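Local coordinates for bifunctional purine biosynthetic protein ADE5,7 (Cryptococcus neoformans var. grubii serotype A, PDB 7LVO), which catalyses, through its N-terminal GAR synthetase half studied here, the ATP-dependent joining of phosphoribosylamine and glycine in purine biosynthesis, the whole enzyme also performing the later AIR synthetase step, at residues G277-A280 against P281-I284; P283-K287 against E288-R292; V357-A360 against C361-R364; K415-N419 against V420-D424. All blocks are in the same frame, centred on the assembly; numbering follows the deposited sequence.

Contact 1: residues G277-A280 against P281-I284; sequences GAYA and PAPI
The hydroxyl of Tyr279 is hydrogen-bonded to Gln259 OE1 on the adjacent strand 259-263, a polar tie that leaves the ring to make its apolar contacts with Ala282 and Pro283, the residues by which the chain leaves strand 277-280. A chi1 of 53° sets CG between the backbone N and the carbonyl carbon, and from there the ring lies alongside the departing chain. One ring carbon does the touching. Tyr279 CE2 meets Pro283 CD at 4.3 Å, the proline carbon coming in at the ring edge and near the ring plane. Tyr279 CE2 also comes to 4.3 Å from Ala282 CA, which approaches the ring obliquely.

What lets the chain bend here is the cis peptide bond between Ala280 and Pro281. It draws Ala280 CA to within 2.9 Å of Pro281 CA, markedly closer than a trans peptide would allow. Pro281 CD is then placed beside the carbonyl of the preceding residue, at 2.8 Å from Ala280 O. Downstream, Ala282 N comes to 3.7 Å from Ala280 CA, so the turn is compact without any hydrogen bond between the two segments.

Backbone bonds pair Tyr279 with Gln259 and Ala280 with Ala378 on the two flanking strands; beyond the strand, Ala282 bonds to Ala257 in a loop. The Tyr279 side chain also touches Val379 of strand 377-384 and Ala464 and Ala467 near the C-terminal end. Ala282 lies close to Ile241, within a region predicted to bind ATP. The case illustrates a cis-proline exit from an interior strand of a five-stranded antiparallel sheet.

Contact 2: residues P283-K287 against E288-R292; sequences PIATK and EIMER
Two first torsions bring Thr286, Glu288 and Ile289 together: chi1 of 64° turns Thr286 OG1 in between its own backbone N and carbonyl carbon, facing the first helical turn, and chi1 of -61° swings the Glu288 chain beside its own N, where a bend at chi2 (83°) returns the carboxylate to the threonine. The hydroxyl thus works in two ways. It accepts from Ile289 N, with Thr286 OG1 at 3.3 Å, and it donates weakly to Glu288 OE1, also at 3.3 Å from OG1. The first is the capping bond, taken by one of the first-turn amides, which lack an i-4 carbonyl within the helix. The carboxylate, lying at the amino end of a helix, is probably steadied by the helix dipole.

Ile289 crosses the threonine side chain at a slant, its CG1 only 3.2 Å from Thr286 OG1. Regular helical bonding begins at once: Met290 N reaches Thr286 O at 2.8 Å, and Glu291 N reaches Lys287 O at 2.9 Å.

On another side of this turn Ala285, centre of an inverse gamma turn, presents CB to Met290 CG at 3.9 Å, and both side chains also touch Ala257 in a loop. This pairing of the residue before the cap with the fourth helical residue is a hydrophobic staple. Together with the threonine N-cap, it is a classical way of starting a helix, here helix 287-307 of the ATP-grasp region.

Contact 3: residues V357-A360 against C361-R364; sequences VLLA and CVER
Leu359 and Val362 pack against each other in the last turn of helix 354-362, which ends in a Schellman motif with Arg364 as the first residue at positive phi. One side of this turn is buried. Val357, Leu358 and Cys361 bear on Phe246 of strand 240-248, while Leu358 and Leu359 reach Leu108 of strand 108-111, so the turn is wedged between two sheets. Within it Cys361 CB lies over Leu358 O. Val362, only partly exposed, stands between the two sides: its CG2 meets Leu359 CD2 at 4.1 Å, the two branches passing at a slant, and Val362 CG2 also rests 3.3 Å from Leu359 O.

Glu363 and Arg364 make up the solvent side. Glu363 runs side by side with Leu359 and points the same way; its chi1 of -65° lays CG 3.2 Å from Leu359 O, the carbonyl that already accepts from Glu363 N at 2.8 Å. Beyond CG the chain is extended, and OE1 forms a salt bridge with Arg365.

The Arg364 side chain starts away from the preceding turn, but bends at chi1 and chi2 bring it back. Its NE donates to Val362 O at 3.0 Å, the acceptor lying in the guanidinium plane but the nitrogen standing above the carbonyl plane.

Contact 4: residues K415-N419 against V420-D424; sequences KRSDN and VTVTD
Lys415 and Val422 form an antiparallel hydrogen-bonded pair, Lys415 N giving to Val422 O at 3.0 Å and Val422 N to Lys415 O at 2.9 Å, Arg416 and Thr421 make the following non-hydrogen-bonded pair, and Ser417 N, bound to Val420 O, draws the ends together before Asp418 and Asn419, both in left-handed backbone conformation, carry the chain round the tip of this beta hairpin.

Arg416 is the side chain that spans the tip. Bends at chi2 (-71°) and chi3 (-77°) curl it back across the second strand, nearly at right angles to Thr421, whose OG1 lies 3.3 Å from Arg416 CD. The guanidinium then lies with one face against the backbone of Val420, a contact between two donors that is not a hydrogen bond. Arg416 NH2 bonds to a lone pair of Asn419 OD1 at 2.7 Å, in the plane of that amide, linking a strand side chain to one at the tip.

The other face of the hairpin carries Lys415 and Val422. Here Lys415 CB packs on Asp424 CB at 4.0 Å, and the lysine chain bends at its end to let NZ donate to Arg416 O. Val422 CG1 comes to 4.0 Å from Ser417 OG.

The hairpin, in the C-domain range, leans on helix 72-77 of the N-domain range, where Arg416 touches Ala75 and Leu76 and Thr421 also reaches Leu76; its second strand is tied by backbone bonds to Leu396 and Met398.

In the fold
From the N terminus, contacts 1 and 2 overlap at Pro283 and Ile284, contacts 3 and 4 follow in series, and none nests in or crosses another; each closes a local turn. Contact 1 lies where strand 277-280 leaves the five-stranded sheet, and the shared residues pass the chain straight into contact 2, at the start of helix 287-307; their centres are about 12 Å apart. Contact 3 ends helix 354-362, between strands 108-111 and 240-248, with its nearest atoms about 16 Å from either of the first two. Contact 4 turns the hairpin 414-423 of the C domain, across the chain's centre from contact 2, their centres about 42 Å apart.

Contact 1: residues G277-A280 against P281-I284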
loop_
_atom_site.group_PDB
_atom_site.type_symbol
_atom_site.label_atom_id
_atom_site.label_comp_id
_atom_site.label_asym_id
_atom_site.label_seq_id
_atom_site.Cartn_x
_atom_site.Cartn_y
_atom_site.Cartn_z
ATOM N N GLY A 277 11.517 -3.639 1.329
ATOM C CA GLY A 277 12.204 -2.413 0.978
ATOM C C GLY A 277 11.797 -1.883 -0.380
ATOM O O GLY A 277 11.383 -2.650 -1.250
ATOM N N ALA A 278 11.909 -0.571 -0.574
ATOM C CA ALA A 278 11.501 0.049 -1.828
ATOM C C ALA A 278 12.394 1.246 -2.122
ATOM O O ALA A 278 13.113 1.750 -1.254
ATOM C CB ALA A 278 10.028 0.479 -1.781
ATOM N N TYR A 279 12.344 1.693 -3.369
ATOM C CA TYR A 279 13.128 2.836 -3.811
ATOM C C TYR A 279 12.373 3.530 -4.937
ATOM O O TYR A 279 11.549 2.920 -5.628
ATOM C CB TYR A 279 14.534 2.424 -4.270
ATOM C CG TYR A 279 14.549 1.331 -5.317
ATOM C CD1 TYR A 279 14.472 -0.004 -4.955
ATOM C CD2 TYR A 279 14.630 1.639 -6.669
ATOM C CE1 TYR A 279 14.482 -1.007 -5.904
ATOM C CE2 TYR A 279 14.637 0.641 -7.630
ATOM C CZ TYR A 279 14.566 -0.680 -7.237
ATOM O OH TYR A 279 14.569 -1.684 -8.181
ATOM N N ALA A 280 12.666 4.821 -5.111
ATOM C CA ALA A 280 12.005 5.629 -6.130
ATOM C C ALA A 280 12.828 6.882 -6.353
ATOM O O ALA A 280 13.491 7.351 -5.422
ATOM C CB ALA A 280 10.572 5.998 -5.700
ATOM N N PRO A 281 12.821 7.446 -7.575
ATOM C CA PRO A 281 12.160 6.899 -8.769
ATOM C C PRO A 281 12.869 5.651 -9.290
ATOM O O PRO A 281 14.083 5.616 -9.325
ATOM C CB PRO A 281 12.256 8.042 -9.796
ATOM C CG PRO A 281 12.580 9.260 -9.005
ATOM C CD PRO A 281 13.370 8.790 -7.817
ATOM N N ALA A 282 12.104 4.646 -9.671
ATOM C CA ALA A 282 12.671 3.423 -10.224
ATOM C C ALA A 282 13.233 3.712 -11.608
ATOM O O ALA A 282 12.455 4.017 -12.521
ATOM C CB ALA A 282 11.598 2.334 -10.296
ATOM N N PRO A 283 14.549 3.626 -11.817
ATOM C CA PRO A 283 15.096 3.942 -13.149
ATOM C C PRO A 283 14.466 3.142 -14.276
ATOM O O PRO A 283 14.391 3.630 -15.412
ATOM C CB PRO A 283 16.592 3.630 -12.997
ATOM C CG PRO A 283 16.868 3.781 -11.535
ATOM C CD PRO A 283 15.607 3.304 -10.842
ATOM N N ILE A 284 14.003 1.924 -13.998
ATOM C CA ILE A 284 13.414 1.104 -15.049
ATOM C C ILE A 284 12.129 1.716 -15.591
ATOM O O ILE A 284 11.735 1.420 -16.725
ATOM C CB ILE A 284 13.159 -0.321 -14.531
ATOM C CG1 ILE A 284 12.843 -1.260 -15.695
ATOM C CG2 ILE A 284 12.024 -0.326 -13.516
ATOM C CD1 ILE A 284 12.786 -2.715 -15.297
#

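Contact 2: residues P283-K287 against E288-R292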
loop_
_atom_site.group_PDB
_atom_site.type_symbol
_atom_site.label_atom_id
_atom_site.label_comp_id
_atom_site.label_asym_id
_atom_site.label_seq_id
_atom_site.Cartn_x
_atom_site.Cartn_y
_atom_site.Cartn_z
ATOM N N PRO A 283 14.549 3.626 -11.817
ATOM C CA PRO A 283 15.096 3.942 -13.149
ATOM C C PRO A 283 14.466 3.142 -14.276
ATOM O O PRO A 283 14.391 3.630 -15.412
ATOM C CB PRO A 283 16.592 3.630 -12.997
ATOM C CG PRO A 283 16.868 3.781 -11.535
ATOM C CD PRO A 283 15.607 3.304 -10.842
ATOM N N ILE A 284 14.003 1.924 -13.998
ATOM C CA ILE A 284 13.414 1.104 -15.049
ATOM C C ILE A 284 12.129 1.716 -15.591
ATOM O O ILE A 284 11.735 1.420 -16.725
ATOM C CB ILE A 284 13.159 -0.321 -14.531
ATOM C CG1 ILE A 284 12.843 -1.260 -15.695
ATOM C CG2 ILE A 284 12.024 -0.326 -13.516
ATOM C CD1 ILE A 284 12.786 -2.715 -15.297
ATOM N N ALA A 285 11.456 2.560 -14.807
ATOM C CA ALA A 285 10.264 3.264 -15.269
ATOM C C ALA A 285 10.721 4.505 -16.026
ATOM O O ALA A 285 10.769 5.619 -15.497
ATOM C CB ALA A 285 9.352 3.615 -14.099
ATOM N N THR A 286 11.074 4.294 -17.294
ATOM C CA THR A 286 11.538 5.382 -18.137
ATOM C C THR A 286 10.380 6.320 -18.493
ATOM O O THR A 286 9.214 6.051 -18.212
ATOM C CB THR A 286 12.173 4.838 -19.412
ATOM O OG1 THR A 286 11.177 4.157 -20.185
ATOM C CG2 THR A 286 13.312 3.878 -19.086
ATOM N N LYS A 287 10.723 7.436 -19.137
ATOM C CA LYS A 287 9.699 8.382 -19.567
ATOM C C LYS A 287 8.662 7.697 -20.450
ATOM O O LYS A 287 7.454 7.909 -20.288
ATOM C CB LYS A 287 10.354 9.550 -20.306
ATOM C CG LYS A 287 9.385 10.607 -20.808
ATOM C CD LYS A 287 10.131 11.741 -21.510
ATOM C CE LYS A 287 9.176 12.784 -22.074
ATOM N NZ LYS A 287 8.321 12.234 -23.161
ATOM N N GLU A 288 9.115 6.865 -21.388
ATOM C CA GLU A 288 8.186 6.177 -22.275
ATOM C C GLU A 288 7.340 5.166 -21.514
ATOM O O GLU A 288 6.133 5.038 -21.772
ATOM C CB GLU A 288 8.953 5.487 -23.404
ATOM C CG GLU A 288 9.753 6.429 -24.292
ATOM C CD GLU A 288 11.114 6.790 -23.713
ATOM O OE1 GLU A 288 11.375 6.471 -22.534
ATOM O OE2 GLU A 288 11.927 7.397 -24.441
ATOM N N ILE A 289 7.951 4.432 -20.582
ATOM C CA ILE A 289 7.195 3.459 -19.798
ATOM C C ILE A 289 6.158 4.162 -18.931
ATOM O O ILE A 289 5.011 3.713 -18.818
ATOM C CB ILE A 289 8.148 2.599 -18.945
ATOM C CG1 ILE A 289 9.086 1.777 -19.833
ATOM C CG2 ILE A 289 7.347 1.687 -18.019
ATOM C CD1 ILE A 289 8.407 0.676 -20.610
ATOM N N MET A 290 6.549 5.252 -18.273
ATOM C CA MET A 290 5.603 5.968 -17.417
ATOM C C MET A 290 4.477 6.581 -18.236
ATOM O O MET A 290 3.323 6.633 -17.783
ATOM C CB MET A 290 6.330 7.044 -16.619
ATOM C CG MET A 290 7.029 6.516 -15.383
ATOM S SD MET A 290 5.852 5.859 -14.179
ATOM C CE MET A 290 5.081 7.356 -13.598
ATOM N N GLU A 291 4.790 7.050 -19.448
ATOM C CA GLU A 291 3.742 7.564 -20.325
ATOM C C GLU A 291 2.717 6.479 -20.628
ATOM O O GLU A 291 1.511 6.744 -20.641
ATOM C CB GLU A 291 4.355 8.102 -21.618
ATOM C CG GLU A 291 3.374 8.855 -22.502
ATOM C CD GLU A 291 2.876 10.136 -21.861
ATOM O OE1 GLU A 291 3.506 10.599 -20.883
ATOM O OE2 GLU A 291 1.851 10.677 -22.329
ATOM N N ARG A 292 3.182 5.245 -20.847
ATOM C CA ARG A 292 2.272 4.145 -21.145
ATOM C C ARG A 292 1.402 3.812 -19.938
ATOM O O ARG A 292 0.181 3.675 -20.061
ATOM C CB ARG A 292 3.067 2.919 -21.587
ATOM C CG ARG A 292 3.957 3.153 -22.798
ATOM C CD ARG A 292 3.330 2.628 -24.078
ATOM N NE ARG A 292 2.135 3.373 -24.456
ATOM C CZ ARG A 292 1.387 3.097 -25.517
ATOM N NH1 ARG A 292 1.678 2.089 -26.324
ATOM N NH2 ARG A 292 0.324 3.853 -25.775
#

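Contact 3: residues V357-A360 against C361-R364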
loop_
_atom_site.group_PDB
_atom_site.type_symbol
_atom_site.label_atom_id
_atom_site.label_comp_id
_atom_site.label_asym_id
_atom_site.label_seq_id
_atom_site.Cartn_x
_atom_site.Cartn_y
_atom_site.Cartn_z
ATOM N N VAL A 357 -2.895 18.283 -0.055
ATOM C CA VAL A 357 -3.087 17.344 -1.154
ATOM C C VAL A 357 -4.241 16.392 -0.846
ATOM O O VAL A 357 -5.101 16.134 -1.692
ATOM C CB VAL A 357 -1.780 16.577 -1.429
ATOM C CG1 VAL A 357 -2.023 15.453 -2.429
ATOM C CG2 VAL A 357 -0.706 17.531 -1.924
ATOM N N LEU A 358 -4.282 15.866 0.379
ATOM C CA LEU A 358 -5.318 14.898 0.724
ATOM C C LEU A 358 -6.701 15.543 0.722
ATOM O O LEU A 358 -7.678 14.921 0.301
ATOM C CB LEU A 358 -5.013 14.274 2.087
ATOM C CG LEU A 358 -3.686 13.525 2.215
ATOM C CD1 LEU A 358 -3.524 13.019 3.648
ATOM C CD2 LEU A 358 -3.626 12.359 1.233
ATOM N N LEU A 359 -6.804 16.783 1.198
ATOM C CA LEU A 359 -8.094 17.459 1.221
ATOM C C LEU A 359 -8.522 17.857 -0.183
ATOM O O LEU A 359 -9.707 17.772 -0.521
ATOM C CB LEU A 359 -8.043 18.684 2.126
ATOM C CG LEU A 359 -8.099 18.419 3.629
ATOM C CD1 LEU A 359 -7.872 19.720 4.395
ATOM C CD2 LEU A 359 -9.418 17.786 4.034
ATOM N N ALA A 360 -7.571 18.286 -1.014
ATOM C CA ALA A 360 -7.903 18.591 -2.403
ATOM C C ALA A 360 -8.506 17.382 -3.105
ATOM O O ALA A 360 -9.309 17.537 -4.033
ATOM C CB ALA A 360 -6.657 19.077 -3.146
ATOM N N CYS A 361 -8.124 16.172 -2.689
ATOM C CA CYS A 361 -8.693 14.972 -3.292
ATOM C C CYS A 361 -10.145 14.777 -2.866
ATOM O O CYS A 361 -11.025 14.546 -3.703
ATOM C CB CYS A 361 -7.847 13.754 -2.915
ATOM S SG CYS A 361 -6.260 13.677 -3.768
ATOM N N VAL A 362 -10.419 14.856 -1.560
ATOM C CA VAL A 362 -11.782 14.643 -1.104
ATOM C C VAL A 362 -12.685 15.820 -1.467
ATOM O O VAL A 362 -13.908 15.658 -1.524
ATOM C CB VAL A 362 -11.836 14.379 0.409
ATOM C CG1 VAL A 362 -10.937 13.208 0.761
ATOM C CG2 VAL A 362 -11.450 15.628 1.198
ATOM N N GLU A 363 -12.112 16.998 -1.711
ATOM C CA GLU A 363 -12.872 18.189 -2.077
ATOM C C GLU A 363 -12.947 18.400 -3.584
ATOM O O GLU A 363 -13.593 19.348 -4.035
ATOM C CB GLU A 363 -12.265 19.419 -1.399
ATOM C CG GLU A 363 -12.373 19.377 0.120
ATOM C CD GLU A 363 -11.718 20.557 0.797
ATOM O OE1 GLU A 363 -11.201 21.445 0.093
ATOM O OE2 GLU A 363 -11.727 20.600 2.048
ATOM N N ARG A 364 -12.306 17.537 -4.369
ATOM C CA ARG A 364 -12.450 17.528 -5.824
ATOM C C ARG A 364 -11.832 18.781 -6.446
ATOM O O ARG A 364 -12.448 19.457 -7.271
ATOM C CB ARG A 364 -13.921 17.381 -6.228
ATOM C CG ARG A 364 -14.720 16.396 -5.359
ATOM C CD ARG A 364 -13.975 15.072 -5.121
ATOM N NE ARG A 364 -14.654 14.259 -4.115
ATOM C CZ ARG A 364 -15.561 13.330 -4.376
ATOM N NH1 ARG A 364 -15.899 13.027 -5.615
ATOM N NH2 ARG A 364 -16.130 12.677 -3.365
#

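Contact 4: residues K415-N419 against V420-D424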
loop_
_atom_site.group_PDB
_atom_site.type_symbol
_atom_site.label_atom_id
_atom_site.label_comp_id
_atom_site.label_asym_id
_atom_site.label_seq_id
_atom_site.Cartn_x
_atom_site.Cartn_y
_atom_site.Cartn_z
ATOM N N LYS A 415 5.976 -1.078 19.690
ATOM C CA LYS A 415 5.048 -0.654 20.727
ATOM C C LYS A 415 5.849 -0.130 21.907
ATOM O O LYS A 415 6.970 -0.581 22.162
ATOM C CB LYS A 415 4.138 -1.805 21.168
ATOM C CG LYS A 415 2.959 -1.374 22.027
ATOM C CD LYS A 415 2.342 -2.563 22.757
ATOM C CE LYS A 415 1.024 -2.184 23.422
ATOM N NZ LYS A 415 1.144 -0.956 24.263
ATOM N N ARG A 416 5.268 0.835 22.617
ATOM C CA ARG A 416 5.849 1.341 23.851
ATOM C C ARG A 416 5.251 0.595 25.038
ATOM O O ARG A 416 4.057 0.280 25.052
ATOM C CB ARG A 416 5.606 2.841 23.997
ATOM C CG ARG A 416 6.477 3.705 23.101
ATOM C CD ARG A 416 7.925 3.715 23.559
ATOM N NE ARG A 416 8.140 4.574 24.719
ATOM C CZ ARG A 416 9.307 4.727 25.332
ATOM N NH1 ARG A 416 10.386 4.074 24.933
ATOM N NH2 ARG A 416 9.393 5.557 26.369
ATOM N N SER A 417 6.085 0.323 26.039
ATOM C CA SER A 417 5.633 -0.408 27.219
ATOM C C SER A 417 6.633 -0.171 28.343
ATOM O O SER A 417 7.736 -0.724 28.314
ATOM C CB SER A 417 5.492 -1.894 26.911
ATOM O OG SER A 417 6.742 -2.458 26.568
ATOM N N ASP A 418 6.249 0.648 29.321
ATOM C CA ASP A 418 7.073 0.896 30.503
ATOM C C ASP A 418 8.391 1.570 30.125
ATOM O O ASP A 418 9.471 1.170 30.562
ATOM C CB ASP A 418 7.321 -0.403 31.275
ATOM C CG ASP A 418 6.035 -1.143 31.595
ATOM O OD1 ASP A 418 4.977 -0.484 31.719
ATOM O OD2 ASP A 418 6.079 -2.387 31.721
ATOM N N ASN A 419 8.292 2.608 29.299
ATOM C CA ASN A 419 9.445 3.405 28.890
ATOM C C ASN A 419 10.485 2.538 28.174
ATOM O O ASN A 419 11.634 2.408 28.602
ATOM C CB ASN A 419 10.061 4.127 30.093
ATOM C CG ASN A 419 11.047 5.210 29.684
ATOM O OD1 ASN A 419 10.910 5.826 28.624
ATOM N ND2 ASN A 419 12.047 5.447 30.525
ATOM N N VAL A 420 10.054 1.939 27.064
ATOM C CA VAL A 420 10.937 1.138 26.224
ATOM C C VAL A 420 10.173 0.665 24.994
ATOM O O VAL A 420 9.028 0.207 25.093
ATOM C CB VAL A 420 11.524 -0.056 27.000
ATOM C CG1 VAL A 420 10.423 -1.030 27.392
ATOM C CG2 VAL A 420 12.592 -0.751 26.174
ATOM N N THR A 421 10.802 0.772 23.827
ATOM C CA THR A 421 10.194 0.331 22.581
ATOM C C THR A 421 10.547 -1.129 22.327
ATOM O O THR A 421 11.722 -1.508 22.379
ATOM C CB THR A 421 10.662 1.201 21.412
ATOM O OG1 THR A 421 10.417 2.577 21.721
ATOM C CG2 THR A 421 9.920 0.828 20.138
ATOM N N VAL A 422 9.531 -1.938 22.038
ATOM C CA VAL A 422 9.715 -3.365 21.810
ATOM C C VAL A 422 9.071 -3.741 20.486
ATOM O O VAL A 422 8.135 -3.086 20.020
ATOM C CB VAL A 422 9.123 -4.217 22.954
ATOM C CG1 VAL A 422 9.724 -3.802 24.294
ATOM C CG2 VAL A 422 7.604 -4.092 22.978
ATOM N N THR A 423 9.586 -4.804 19.875
ATOM C CA THR A 423 8.997 -5.311 18.650
ATOM C C THR A 423 7.559 -5.737 18.907
ATOM O O THR A 423 7.205 -6.180 20.008
ATOM C CB THR A 423 9.808 -6.492 18.108
ATOM O OG1 THR A 423 9.807 -7.555 19.070
ATOM C CG2 THR A 423 11.245 -6.069 17.832
ATOM N N ASP A 424 6.720 -5.592 17.869
ATOM C CA ASP A 424 5.308 -5.945 17.995
ATOM C C ASP A 424 4.723 -6.440 16.673
ATOM O O ASP A 424 3.502 -6.369 16.488
ATOM C CB ASP A 424 4.511 -4.734 18.513
ATOM C CG ASP A 424 3.132 -5.109 19.010
ATOM O OD1 ASP A 424 3.032 -5.997 19.885
ATOM O OD2 ASP A 424 2.146 -4.507 18.534
#